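Local coordinates for AvrRxo1-ORF1 (Xanthomonas oryzae pv. oryzicola, PDB 4Z8T), which is a type III effector with a polynucleotide kinase domain, probably a P-loop phosphotransferase, found here in complex with its chaperone-like partner AvrRxo1-ORF2, at residues A[189-193]-A[210-214]; A[36-40]-A[129-133]; A[238-242]-A[253-259]; A[100-104]-A[155-159]. One frame throughout, in Å; residues are numbered along the deposited sequence.

Contact 1 of 4, residues A[189-193]-A[210-214]; sequences LENSL and YPVVS
Helices 189-193 and 210-214 run roughly antiparallel, at 141° with their axes 10.2 Å apart at closest, so that Leu189 lies nearest Ser214 and Leu193 nearest Val213. Mostly apolar side chains, two leucines, a valine and a tyrosine ring, fill the gap, and no hydrogen bond crosses it. Leu189 reaches straight across, CG trans to its own nitrogen (chi1 176°), and divides its two methyls. CD1 rests 3.8 Å from Val213 CG1, while CD2 lies 3.9 Å from both Tyr210 OH and Ser214 OG. Val213 answers from the other helix: its CG1 presses on Ser192 CB at 3.6 Å and lies 3.9 Å from Leu193 CD2, a fit for which the short serine is well chosen. Leu193 sets both methyls obliquely against the CD2-CE2 bond of Tyr210, CD1 coming to 3.6 Å from Tyr210 CE2. Trp322 and Leu326 of helix 322-331 also pack on this cluster. Two buried polar atoms bond outside the pair: Ser192 OG to Thr74 O, and Val213 O to Asn73 ND2. Cohesion between the helices is therefore hydrophobic, whereas one polar atom of each helix ties it to the loop that resembles a Walker A motif.

Contact 2 of 4, residues A[36-40]-A[129-133]; sequences RRKLH and ESSFL
Two different chi1 settings bring Arg36 and His40 to the carboxylate of Glu129: the arginine swings CG trans to its backbone nitrogen and then bends at chi2 (67°), while the imidazole of His40, one helical turn on, lies trans to its carbonyl carbon. Glu129 meets them from helix 129-133 with a fully extended chain. Arg36 takes the carboxylate side-on in a salt bridge, NE giving a hydrogen bond to Glu129 OE2 at 2.8 Å and NH2 one to Glu129 OE1 at 3.0 Å; the guanidinium and carboxylate planes are only 24° apart. NE uses the syn lone pair of OE2. The anti lone pair is left to His40, whose NE2 donates to Glu129 OE2 at 2.6 Å, with the ring turned 78° from the carboxylate plane. OE2 is thus gripped by two donors, and OE1 gains a second one in Thr6 OG1. Such donors would probably keep the buried glutamate ionised. Around the rest of the ring helix 129-133 offers apolar residues, which suit an aromatic surface. Leu133 CD2 sits over one face of the imidazole in a CH-pi contact, 4.1 Å from its centroid, and Phe132 CE2 comes obliquely to 3.7 Å from His40 ND1. Trp32 touches both aromatic rings, edge-to-face with His40. Arg36 is held further by Ser114 OG, by Leu111 O and by a cation-pi contact with Tyr10. A bidentate arginine-carboxylate salt bridge has here been joined to a His-carboxylate hydrogen bond, forming a buried polar network between helix 34-60 and helix 123-141.

Contact 3 of 4, residues A[238-242]-A[253-259]; sequences GNYRL and MVASVIG
The aliphatic stem of Arg241 is flanked by Met253, present as selenomethionine, on the face of the sheet it shares with Ser256. Arg241 CB and CG each lie 3.9 Å from Met253 SE, and Arg241 CG also comes to 4.1 Å from Ile258 CD1. Arg241 CD then meets Met253 CE at 3.7 Å, the selenomethionine chain being bent at chi2 (87°) and chi3 to curl alongside. A bend at the arginine's chi3 turns the guanidinium to Lys85 O, bonded by NH1, and into a long, weak ion pair of NH2 with Glu181. An arginine suits this partly exposed place because its stem is apolar and its tip polar. Arg241 pairs with Ser256 at a non-hydrogen-bonded position; beside them run the bonds Tyr240 N to Val257 O and Val257 N to Tyr240 O, both 2.8 Å. On the other sheet face, Leu242 CD2 touches Val254 CG1 at 3.9 Å, among side chains of helix 267-272. Asn239 OD1 accepts from Gly259 N at 2.9 Å where the strand gives out. Leu242 N bonds Ala255 O while Val254 N bonds Leu242 O, which, with the helix-like backbone of Val254, fits a classic beta bulge in the antiparallel hairpin of strands 238-245 and 251-258.

Contact 4 of 4, residues A[100-104]-A[155-159]; sequences GCVNP and VVDKR. With SO4 (sulfate ion), chain C.
Val155 faces Cys101 with backbone and side chain alike: its CG1 lies 3.6 Å from Cys101 SG, two compact apolar groups side by side, and its O accepts from Val102 N at 2.7 Å. A water takes the hydrogen of Val155 N and donates to Gly100 O, prolonging the pairing. Val156 turns its side chain away from 100-104, and its backbone bonds the adjacent strand 66-71. Asp157 N then donates to Val102 O at 3.0 Å. Bonds from Val102 to the residues before and after Val156 are the pattern of a parallel bridge, here a single one, by which the segment 100-104 borders strand 154-157, an outermost strand of the chain's sheet, as in P-loop NTPase folds. The side chain of Asp157 touches the probable Walker A loop. Asn103 ND2 makes only a weak bond to Asp157 OD2 at 3.2 Å, amide and carboxylate planes 79° apart; Asn103 OD1 binds Asp105 N, and a water joins it to Asp157 O. Lys158 lays its extended chain past Val102, CE reaching 3.9 Å from Val102 CG1, before NZ bonds Tyr169 OH. With chi3 at -66° bending the Arg159 chain, Arg159 NH1 turns to the sulfate and bonds its O2 at 2.9 Å. Arg159 NE bonds Asn73 OD1, while Arg159 NH2 bonds Thr74 OG1 and Ser98 O of AvrRxo1-ORF2.

How the contacts relate
From the N terminus, contact 2 opens first on helix 34-60 and closes at helix 123-141, a long loop that takes in strand 66-71. Contact 4 opens within that loop, at 100-104, and closes beyond it at strand 154-157, so the two cross; they also touch, Ser130 CB lying 3.3 Å from Pro104 O. Contact 1 follows in series, closing the short excursion between helices 189-198 and 210-222, and meets contact 4 where Val212 packs on Arg159. Contact 3 comes last as a hairpin, some 36 Å between centres from contact 2. Contacts 3 and 4 share one sheet: contact 4 borders an edge strand, contact 3 joins strands toward the other edge.

Contact 1 of 4, residues A[189-193]-A[210-214]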
loop_
_atom_site.group_PDB
_atom_site.type_symbol
_atom_site.label_atom_id
_atom_site.label_comp_id
_atom_site.label_asym_id
_atom_site.label_seq_id
_atom_site.Cartn_x
_atom_site.Cartn_y
_atom_site.Cartn_z
ATOM N N LEU A 189 -3.712 -3.149 -11.198
ATOM C CA LEU A 189 -4.140 -4.505 -11.514
ATOM C C LEU A 189 -5.636 -4.584 -11.749
ATOM O O LEU A 189 -6.079 -5.249 -12.675
ATOM C CB LEU A 189 -3.728 -5.460 -10.402
ATOM C CG LEU A 189 -4.180 -6.919 -10.509
ATOM C CD1 LEU A 189 -3.779 -7.546 -11.832
ATOM C CD2 LEU A 189 -3.565 -7.709 -9.356
ATOM N N GLU A 190 -6.409 -3.914 -10.904
ATOM C CA GLU A 190 -7.854 -3.937 -11.076
ATOM C C GLU A 190 -8.284 -3.379 -12.432
ATOM O O GLU A 190 -9.282 -3.835 -13.022
ATOM C CB GLU A 190 -8.523 -3.170 -9.931
ATOM C CG GLU A 190 -9.876 -3.691 -9.553
ATOM C CD GLU A 190 -10.312 -3.201 -8.182
ATOM O OE1 GLU A 190 -9.962 -2.054 -7.823
ATOM O OE2 GLU A 190 -10.986 -3.972 -7.461
ATOM N N ASN A 191 -7.541 -2.402 -12.949
ATOM C CA ASN A 191 -7.880 -1.847 -14.257
ATOM C C ASN A 191 -7.683 -2.890 -15.338
ATOM O O ASN A 191 -8.449 -2.964 -16.286
ATOM C CB ASN A 191 -7.041 -0.604 -14.587
ATOM C CG ASN A 191 -7.552 0.642 -13.900
ATOM O OD1 ASN A 191 -8.239 0.558 -12.872
ATOM N ND2 ASN A 191 -7.237 1.809 -14.469
ATOM N N SER A 192 -6.629 -3.687 -15.207
ATOM C CA SER A 192 -6.405 -4.758 -16.165
ATOM C C SER A 192 -7.478 -5.818 -16.066
ATOM O O SER A 192 -7.893 -6.361 -17.078
ATOM C CB SER A 192 -5.028 -5.406 -15.973
ATOM O OG SER A 192 -4.003 -4.534 -16.440
ATOM N N LEU A 193 -7.929 -6.115 -14.846
ATOM C CA LEU A 193 -8.953 -7.138 -14.666
ATOM C C LEU A 193 -10.255 -6.702 -15.332
ATOM O O LEU A 193 -10.874 -7.476 -16.075
ATOM C CB LEU A 193 -9.173 -7.435 -13.173
ATOM C CG LEU A 193 -7.954 -7.981 -12.407
ATOM C CD1 LEU A 193 -8.241 -8.063 -10.892
ATOM C CD2 LEU A 193 -7.527 -9.348 -12.913
ATOM N N TYR A 210 -7.262 -15.102 -14.353
ATOM C CA TYR A 210 -6.668 -14.251 -13.335
ATOM C C TYR A 210 -5.148 -14.409 -13.134
ATOM O O TYR A 210 -4.444 -13.397 -13.061
ATOM C CB TYR A 210 -7.403 -14.415 -11.990
ATOM C CG TYR A 210 -6.956 -13.423 -10.937
ATOM C CD1 TYR A 210 -5.844 -13.673 -10.149
ATOM C CD2 TYR A 210 -7.656 -12.247 -10.726
ATOM C CE1 TYR A 210 -5.419 -12.773 -9.205
ATOM C CE2 TYR A 210 -7.239 -11.336 -9.766
ATOM C CZ TYR A 210 -6.122 -11.612 -9.014
ATOM O OH TYR A 210 -5.693 -10.722 -8.055
ATOM N N PRO A 211 -4.640 -15.650 -12.980
ATOM C CA PRO A 211 -3.209 -15.761 -12.678
ATOM C C PRO A 211 -2.300 -15.122 -13.738
ATOM O O PRO A 211 -1.220 -14.617 -13.406
ATOM C CB PRO A 211 -2.974 -17.275 -12.634
ATOM C CG PRO A 211 -4.307 -17.840 -12.257
ATOM C CD PRO A 211 -5.294 -16.974 -12.996
ATOM N N VAL A 212 -2.723 -15.149 -14.994
ATOM C CA VAL A 212 -1.951 -14.521 -16.062
ATOM C C VAL A 212 -1.846 -13.013 -15.849
ATOM O O VAL A 212 -0.781 -12.413 -16.006
ATOM C CB VAL A 212 -2.599 -14.819 -17.424
ATOM C CG1 VAL A 212 -1.951 -14.000 -18.555
ATOM C CG2 VAL A 212 -2.507 -16.325 -17.723
ATOM N N VAL A 213 -2.965 -12.393 -15.506
ATOM C CA VAL A 213 -2.993 -10.942 -15.336
ATOM C C VAL A 213 -2.252 -10.510 -14.069
ATOM O O VAL A 213 -1.500 -9.525 -14.070
ATOM C CB VAL A 213 -4.451 -10.439 -15.338
ATOM C CG1 VAL A 213 -4.490 -8.910 -15.295
ATOM C CG2 VAL A 213 -5.163 -10.953 -16.591
ATOM N N SER A 214 -2.423 -11.258 -12.986
ATOM C CA SER A 214 -1.744 -10.922 -11.731
ATOM C C SER A 214 -0.245 -11.178 -11.791
ATOM O O SER A 214 0.554 -10.318 -11.415
ATOM C CB SER A 214 -2.381 -11.672 -10.558
ATOM O OG SER A 214 -1.817 -11.226 -9.331
#

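Contact 2 of 4, residues A[36-40]-A[129-133]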
loop_
_atom_site.group_PDB
_atom_site.type_symbol
_atom_site.label_atom_id
_atom_site.label_comp_id
_atom_site.label_asym_id
_atom_site.label_seq_id
_atom_site.Cartn_x
_atom_site.Cartn_y
_atom_site.Cartn_z
ATOM N N ARG A 36 -2.126 -28.172 -42.539
ATOM C CA ARG A 36 -1.799 -27.211 -41.490
ATOM C C ARG A 36 -0.558 -26.424 -41.874
ATOM O O ARG A 36 -0.460 -25.228 -41.606
ATOM C CB ARG A 36 -1.599 -27.903 -40.142
ATOM C CG ARG A 36 -1.820 -26.962 -38.958
ATOM C CD ARG A 36 -3.270 -26.541 -38.868
ATOM N NE ARG A 36 -3.544 -25.720 -37.681
ATOM C CZ ARG A 36 -4.755 -25.295 -37.358
ATOM N NH1 ARG A 36 -5.778 -25.617 -38.134
ATOM N NH2 ARG A 36 -4.952 -24.570 -36.258
ATOM N N ARG A 37 0.379 -27.113 -42.519
ATOM C CA ARG A 37 1.573 -26.500 -43.081
ATOM C C ARG A 37 1.171 -25.387 -44.041
ATOM O O ARG A 37 1.750 -24.294 -44.025
ATOM C CB ARG A 37 2.370 -27.583 -43.820
ATOM C CG ARG A 37 3.849 -27.316 -43.992
ATOM C CD ARG A 37 4.628 -28.630 -44.105
ATOM N NE ARG A 37 4.007 -29.611 -44.987
ATOM C CZ ARG A 37 3.930 -30.914 -44.723
ATOM N NH1 ARG A 37 4.437 -31.401 -43.602
ATOM N NH2 ARG A 37 3.344 -31.732 -45.585
ATOM N N LYS A 38 0.161 -25.655 -44.865
ATOM C CA LYS A 38 -0.326 -24.665 -45.821
ATOM C C LYS A 38 -0.943 -23.453 -45.122
ATOM O O LYS A 38 -0.743 -22.318 -45.557
ATOM C CB LYS A 38 -1.347 -25.290 -46.774
ATOM C CG LYS A 38 -0.767 -26.279 -47.777
ATOM C CD LYS A 38 -1.874 -26.791 -48.701
ATOM C CE LYS A 38 -1.489 -28.083 -49.427
ATOM N NZ LYS A 38 -0.484 -27.874 -50.503
ATOM N N LEU A 39 -1.703 -23.702 -44.060
ATOM C CA LEU A 39 -2.309 -22.617 -43.284
ATOM C C LEU A 39 -1.224 -21.740 -42.676
ATOM O O LEU A 39 -1.322 -20.503 -42.692
ATOM C CB LEU A 39 -3.212 -23.181 -42.181
ATOM C CG LEU A 39 -3.884 -22.150 -41.265
ATOM C CD1 LEU A 39 -4.696 -21.150 -42.077
ATOM C CD2 LEU A 39 -4.761 -22.850 -40.226
ATOM N N HIS A 40 -0.191 -22.382 -42.143
ATOM C CA HIS A 40 0.943 -21.645 -41.575
ATOM C C HIS A 40 1.560 -20.726 -42.610
ATOM O O HIS A 40 1.846 -19.561 -42.327
ATOM C CB HIS A 40 2.015 -22.602 -41.059
ATOM C CG HIS A 40 1.597 -23.390 -39.862
ATOM N ND1 HIS A 40 2.303 -24.477 -39.398
ATOM C CD2 HIS A 40 0.529 -23.252 -39.033
ATOM C CE1 HIS A 40 1.699 -24.973 -38.333
ATOM N NE2 HIS A 40 0.617 -24.249 -38.094
ATOM N N GLU A 129 0.793 -23.200 -30.966
ATOM C CA GLU A 129 0.933 -23.011 -32.402
ATOM C C GLU A 129 1.118 -21.535 -32.782
ATOM O O GLU A 129 1.925 -21.202 -33.653
ATOM C CB GLU A 129 -0.283 -23.606 -33.120
ATOM C CG GLU A 129 -0.152 -23.647 -34.627
ATOM C CD GLU A 129 -1.395 -24.216 -35.280
ATOM O OE1 GLU A 129 -2.467 -24.218 -34.624
ATOM O OE2 GLU A 129 -1.303 -24.650 -36.446
ATOM N N SER A 130 0.381 -20.643 -32.125
ATOM C CA SER A 130 0.467 -19.224 -32.462
ATOM C C SER A 130 1.831 -18.680 -32.050
ATOM O O SER A 130 2.379 -17.800 -32.712
ATOM C CB SER A 130 -0.666 -18.425 -31.812
ATOM O OG SER A 130 -0.423 -18.193 -30.442
ATOM N N SER A 131 2.377 -19.229 -30.968
ATOM C CA SER A 131 3.689 -18.801 -30.477
ATOM C C SER A 131 4.766 -19.255 -31.455
ATOM O O SER A 131 5.680 -18.496 -31.791
ATOM C CB SER A 131 3.944 -19.347 -29.069
ATOM O OG SER A 131 5.190 -18.892 -28.568
ATOM N N PHE A 132 4.632 -20.485 -31.935
ATOM C CA PHE A 132 5.513 -20.998 -32.974
ATOM C C PHE A 132 5.491 -20.115 -34.223
ATOM O O PHE A 132 6.540 -19.788 -34.786
ATOM C CB PHE A 132 5.133 -22.440 -33.308
ATOM C CG PHE A 132 5.508 -22.862 -34.689
ATOM C CD1 PHE A 132 6.804 -23.249 -34.985
ATOM C CD2 PHE A 132 4.554 -22.894 -35.695
ATOM C CE1 PHE A 132 7.147 -23.643 -36.265
ATOM C CE2 PHE A 132 4.894 -23.284 -36.978
ATOM C CZ PHE A 132 6.194 -23.662 -37.259
ATOM N N LEU A 133 4.301 -19.717 -34.662
ATOM C CA LEU A 133 4.208 -18.835 -35.819
ATOM C C LEU A 133 4.831 -17.470 -35.544
ATOM O O LEU A 133 5.470 -16.900 -36.421
ATOM C CB LEU A 133 2.758 -18.671 -36.274
ATOM C CG LEU A 133 2.133 -19.895 -36.936
ATOM C CD1 LEU A 133 0.766 -19.544 -37.493
ATOM C CD2 LEU A 133 3.036 -20.448 -38.047
#

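Contact 3 of 4, residues A[238-242]-A[253-259]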
loop_
_atom_site.group_PDB
_atom_site.type_symbol
_atom_site.label_atom_id
_atom_site.label_comp_id
_atom_site.label_asym_id
_atom_site.label_seq_id
_atom_site.Cartn_x
_atom_site.Cartn_y
_atom_site.Cartn_z
ATOM N N GLY A 238 18.365 3.997 -27.655
ATOM C CA GLY A 238 17.095 4.509 -28.140
ATOM C C GLY A 238 16.430 5.352 -27.071
ATOM O O GLY A 238 17.103 5.997 -26.272
ATOM N N ASN A 239 15.104 5.338 -27.025
ATOM C CA ASN A 239 14.402 6.164 -26.052
ATOM C C ASN A 239 13.393 5.338 -25.276
ATOM O O ASN A 239 12.919 4.318 -25.768
ATOM C CB ASN A 239 13.711 7.335 -26.743
ATOM C CG ASN A 239 14.702 8.247 -27.441
ATOM O OD1 ASN A 239 15.619 8.774 -26.811
ATOM N ND2 ASN A 239 14.557 8.388 -28.754
ATOM N N TYR A 240 13.088 5.798 -24.067
ATOM C CA TYR A 240 12.178 5.114 -23.145
ATOM C C TYR A 240 11.161 6.112 -22.589
ATOM O O TYR A 240 11.523 7.193 -22.136
ATOM C CB TYR A 240 12.971 4.497 -21.983
ATOM C CG TYR A 240 12.088 3.921 -20.899
ATOM C CD1 TYR A 240 11.602 4.730 -19.871
ATOM C CD2 TYR A 240 11.724 2.581 -20.907
ATOM C CE1 TYR A 240 10.778 4.227 -18.890
ATOM C CE2 TYR A 240 10.898 2.058 -19.910
ATOM C CZ TYR A 240 10.427 2.894 -18.910
ATOM O OH TYR A 240 9.615 2.387 -17.916
ATOM N N ARG A 241 9.880 5.733 -22.594
ATOM C CA ARG A 241 8.856 6.527 -21.913
ATOM C C ARG A 241 7.970 5.596 -21.121
ATOM O O ARG A 241 7.598 4.522 -21.611
ATOM C CB ARG A 241 7.993 7.292 -22.923
ATOM C CG ARG A 241 8.686 8.503 -23.526
ATOM C CD ARG A 241 7.809 9.140 -24.603
ATOM N NE ARG A 241 7.790 8.307 -25.810
ATOM C CZ ARG A 241 6.827 8.350 -26.722
ATOM N NH1 ARG A 241 5.802 9.177 -26.554
ATOM N NH2 ARG A 241 6.882 7.555 -27.780
ATOM N N LEU A 242 7.633 6.009 -19.907
ATOM C CA LEU A 242 6.770 5.234 -19.024
ATOM C C LEU A 242 5.502 6.018 -18.788
ATOM O O LEU A 242 5.554 7.154 -18.351
ATOM C CB LEU A 242 7.447 5.044 -17.667
ATOM C CG LEU A 242 6.570 4.470 -16.538
ATOM C CD1 LEU A 242 6.012 3.077 -16.874
ATOM C CD2 LEU A 242 7.432 4.406 -15.277
HETATM N N MSE A 253 2.533 10.828 -18.321
HETATM C CA MSE A 253 3.954 10.500 -18.365
HETATM C C MSE A 253 4.500 10.447 -16.953
HETATM O O MSE A 253 4.235 11.337 -16.129
HETATM C CB MSE A 253 4.712 11.562 -19.149
HETATM C CG MSE A 253 6.181 11.322 -19.178
HETATM SE SE MSE A 253 6.595 10.150 -20.657
HETATM C CE MSE A 253 6.050 11.277 -22.197
ATOM N N VAL A 254 5.281 9.410 -16.668
ATOM C CA VAL A 254 5.771 9.202 -15.313
ATOM C C VAL A 254 7.295 9.324 -15.246
ATOM O O VAL A 254 7.828 9.970 -14.350
ATOM C CB VAL A 254 5.318 7.834 -14.786
ATOM C CG1 VAL A 254 6.007 7.517 -13.442
ATOM C CG2 VAL A 254 3.810 7.836 -14.590
ATOM N N ALA A 255 7.988 8.690 -16.185
ATOM C CA ALA A 255 9.452 8.807 -16.251
ATOM C C ALA A 255 9.870 8.634 -17.700
ATOM O O ALA A 255 9.136 8.057 -18.494
ATOM C CB ALA A 255 10.137 7.752 -15.361
ATOM N N SER A 256 11.063 9.100 -18.048
ATOM C CA SER A 256 11.491 9.021 -19.438
ATOM C C SER A 256 12.995 9.077 -19.595
ATOM O O SER A 256 13.696 9.692 -18.788
ATOM C CB SER A 256 10.851 10.145 -20.272
ATOM O OG SER A 256 11.242 11.435 -19.807
ATOM N N VAL A 257 13.496 8.435 -20.640
ATOM C CA VAL A 257 14.892 8.626 -21.014
ATOM C C VAL A 257 14.875 8.939 -22.498
ATOM O O VAL A 257 14.639 8.055 -23.315
ATOM C CB VAL A 257 15.748 7.384 -20.742
ATOM C CG1 VAL A 257 17.235 7.740 -20.939
ATOM C CG2 VAL A 257 15.521 6.837 -19.323
ATOM N N ILE A 258 15.119 10.203 -22.821
ATOM C CA ILE A 258 14.982 10.706 -24.186
ATOM C C ILE A 258 16.232 11.498 -24.556
ATOM O O ILE A 258 16.556 12.499 -23.905
ATOM C CB ILE A 258 13.745 11.610 -24.290
ATOM C CG1 ILE A 258 12.472 10.805 -24.017
ATOM C CG2 ILE A 258 13.619 12.224 -25.703
ATOM C CD1 ILE A 258 11.240 11.672 -23.875
ATOM N N GLY A 259 16.917 11.059 -25.607
ATOM C CA GLY A 259 18.175 11.672 -26.005
ATOM C C GLY A 259 19.180 11.552 -24.881
ATOM O O GLY A 259 20.038 12.423 -24.700
#

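Contact 4 of 4, residues A[100-104]-A[155-159]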
loop_
_atom_site.group_PDB
_atom_site.type_symbol
_atom_site.label_atom_id
_atom_site.label_comp_id
_atom_site.label_asym_id
_atom_site.label_seq_id
_atom_site.Cartn_x
_atom_site.Cartn_y
_atom_site.Cartn_z
ATOM N N GLY A 100 0.568 -6.506 -38.407
ATOM C CA GLY A 100 1.976 -6.489 -38.776
ATOM C C GLY A 100 2.935 -6.526 -37.599
ATOM O O GLY A 100 4.154 -6.595 -37.786
ATOM N N CYS A 101 2.393 -6.494 -36.384
ATOM C CA CYS A 101 3.224 -6.497 -35.181
ATOM C C CYS A 101 3.602 -7.909 -34.751
ATOM O O CYS A 101 2.864 -8.877 -35.018
ATOM C CB CYS A 101 2.502 -5.792 -34.026
ATOM S SG CYS A 101 2.031 -4.088 -34.395
ATOM N N VAL A 102 4.756 -8.034 -34.096
ATOM C CA VAL A 102 5.174 -9.315 -33.524
ATOM C C VAL A 102 4.445 -9.579 -32.213
ATOM O O VAL A 102 4.656 -8.886 -31.219
ATOM C CB VAL A 102 6.682 -9.374 -33.273
ATOM C CG1 VAL A 102 7.058 -10.716 -32.648
ATOM C CG2 VAL A 102 7.434 -9.168 -34.569
ATOM N N ASN A 103 3.586 -10.597 -32.232
ATOM C CA ASN A 103 2.652 -10.877 -31.154
ATOM C C ASN A 103 1.944 -12.177 -31.524
ATOM O O ASN A 103 1.268 -12.219 -32.546
ATOM C CB ASN A 103 1.632 -9.737 -31.092
ATOM C CG ASN A 103 0.613 -9.907 -29.989
ATOM O OD1 ASN A 103 0.538 -10.948 -29.336
ATOM N ND2 ASN A 103 -0.193 -8.870 -29.777
ATOM N N PRO A 104 2.085 -13.230 -30.701
ATOM C CA PRO A 104 1.424 -14.514 -31.004
ATOM C C PRO A 104 -0.083 -14.383 -31.117
ATOM O O PRO A 104 -0.721 -15.090 -31.896
ATOM C CB PRO A 104 1.772 -15.393 -29.796
ATOM C CG PRO A 104 2.202 -14.443 -28.721
ATOM C CD PRO A 104 2.843 -13.284 -29.438
ATOM N N VAL A 155 7.661 -3.919 -34.947
ATOM C CA VAL A 155 6.949 -3.614 -33.713
ATOM C C VAL A 155 6.782 -4.872 -32.891
ATOM O O VAL A 155 6.294 -5.884 -33.395
ATOM C CB VAL A 155 5.543 -3.039 -33.991
ATOM C CG1 VAL A 155 4.874 -2.619 -32.678
ATOM C CG2 VAL A 155 5.622 -1.877 -34.942
ATOM N N VAL A 156 7.197 -4.816 -31.629
ATOM C CA VAL A 156 7.064 -5.954 -30.729
ATOM C C VAL A 156 6.036 -5.573 -29.682
ATOM O O VAL A 156 6.218 -4.631 -28.916
ATOM C CB VAL A 156 8.404 -6.335 -30.074
ATOM C CG1 VAL A 156 8.224 -7.537 -29.131
ATOM C CG2 VAL A 156 9.427 -6.668 -31.144
ATOM N N ASP A 157 4.928 -6.305 -29.707
ATOM C CA ASP A 157 3.763 -6.034 -28.909
ATOM C C ASP A 157 3.568 -7.230 -27.977
ATOM O O ASP A 157 2.804 -8.139 -28.284
ATOM C CB ASP A 157 2.581 -5.926 -29.875
ATOM C CG ASP A 157 1.306 -5.550 -29.195
ATOM O OD1 ASP A 157 1.352 -5.131 -28.017
ATOM O OD2 ASP A 157 0.251 -5.663 -29.853
ATOM N N LYS A 158 4.293 -7.237 -26.860
ATOM C CA LYS A 158 4.307 -8.347 -25.919
ATOM C C LYS A 158 4.411 -7.734 -24.543
ATOM O O LYS A 158 4.730 -6.547 -24.412
ATOM C CB LYS A 158 5.531 -9.241 -26.142
ATOM C CG LYS A 158 5.566 -9.984 -27.466
ATOM C CD LYS A 158 6.809 -10.859 -27.506
ATOM C CE LYS A 158 6.954 -11.562 -28.834
ATOM N NZ LYS A 158 7.941 -12.669 -28.715
ATOM N N ARG A 159 4.164 -8.533 -23.512
ATOM C CA ARG A 159 4.267 -8.009 -22.155
ATOM C C ARG A 159 5.669 -7.498 -21.848
ATOM O O ARG A 159 5.825 -6.451 -21.204
ATOM C CB ARG A 159 3.851 -9.059 -21.128
ATOM C CG ARG A 159 3.786 -8.503 -19.698
ATOM C CD ARG A 159 3.272 -9.510 -18.669
ATOM N NE ARG A 159 1.877 -9.862 -18.916
ATOM C CZ ARG A 159 1.479 -10.953 -19.559
ATOM N NH1 ARG A 159 2.374 -11.807 -20.029
ATOM N NH2 ARG A 159 0.183 -11.180 -19.751
HETATM S S SO4 C . 6.054 -12.382 -20.139
HETATM O O1 SO4 C . 6.513 -11.001 -20.218
HETATM O O2 SO4 C . 5.043 -12.535 -19.098
HETATM O O3 SO4 C . 7.184 -13.264 -19.833
HETATM O O4 SO4 C . 5.486 -12.783 -21.424
HETATM O O HOH W 1 6.565 -5.366 -37.219
HETATM O O HOH W 2 1.234 -10.165 -26.538
#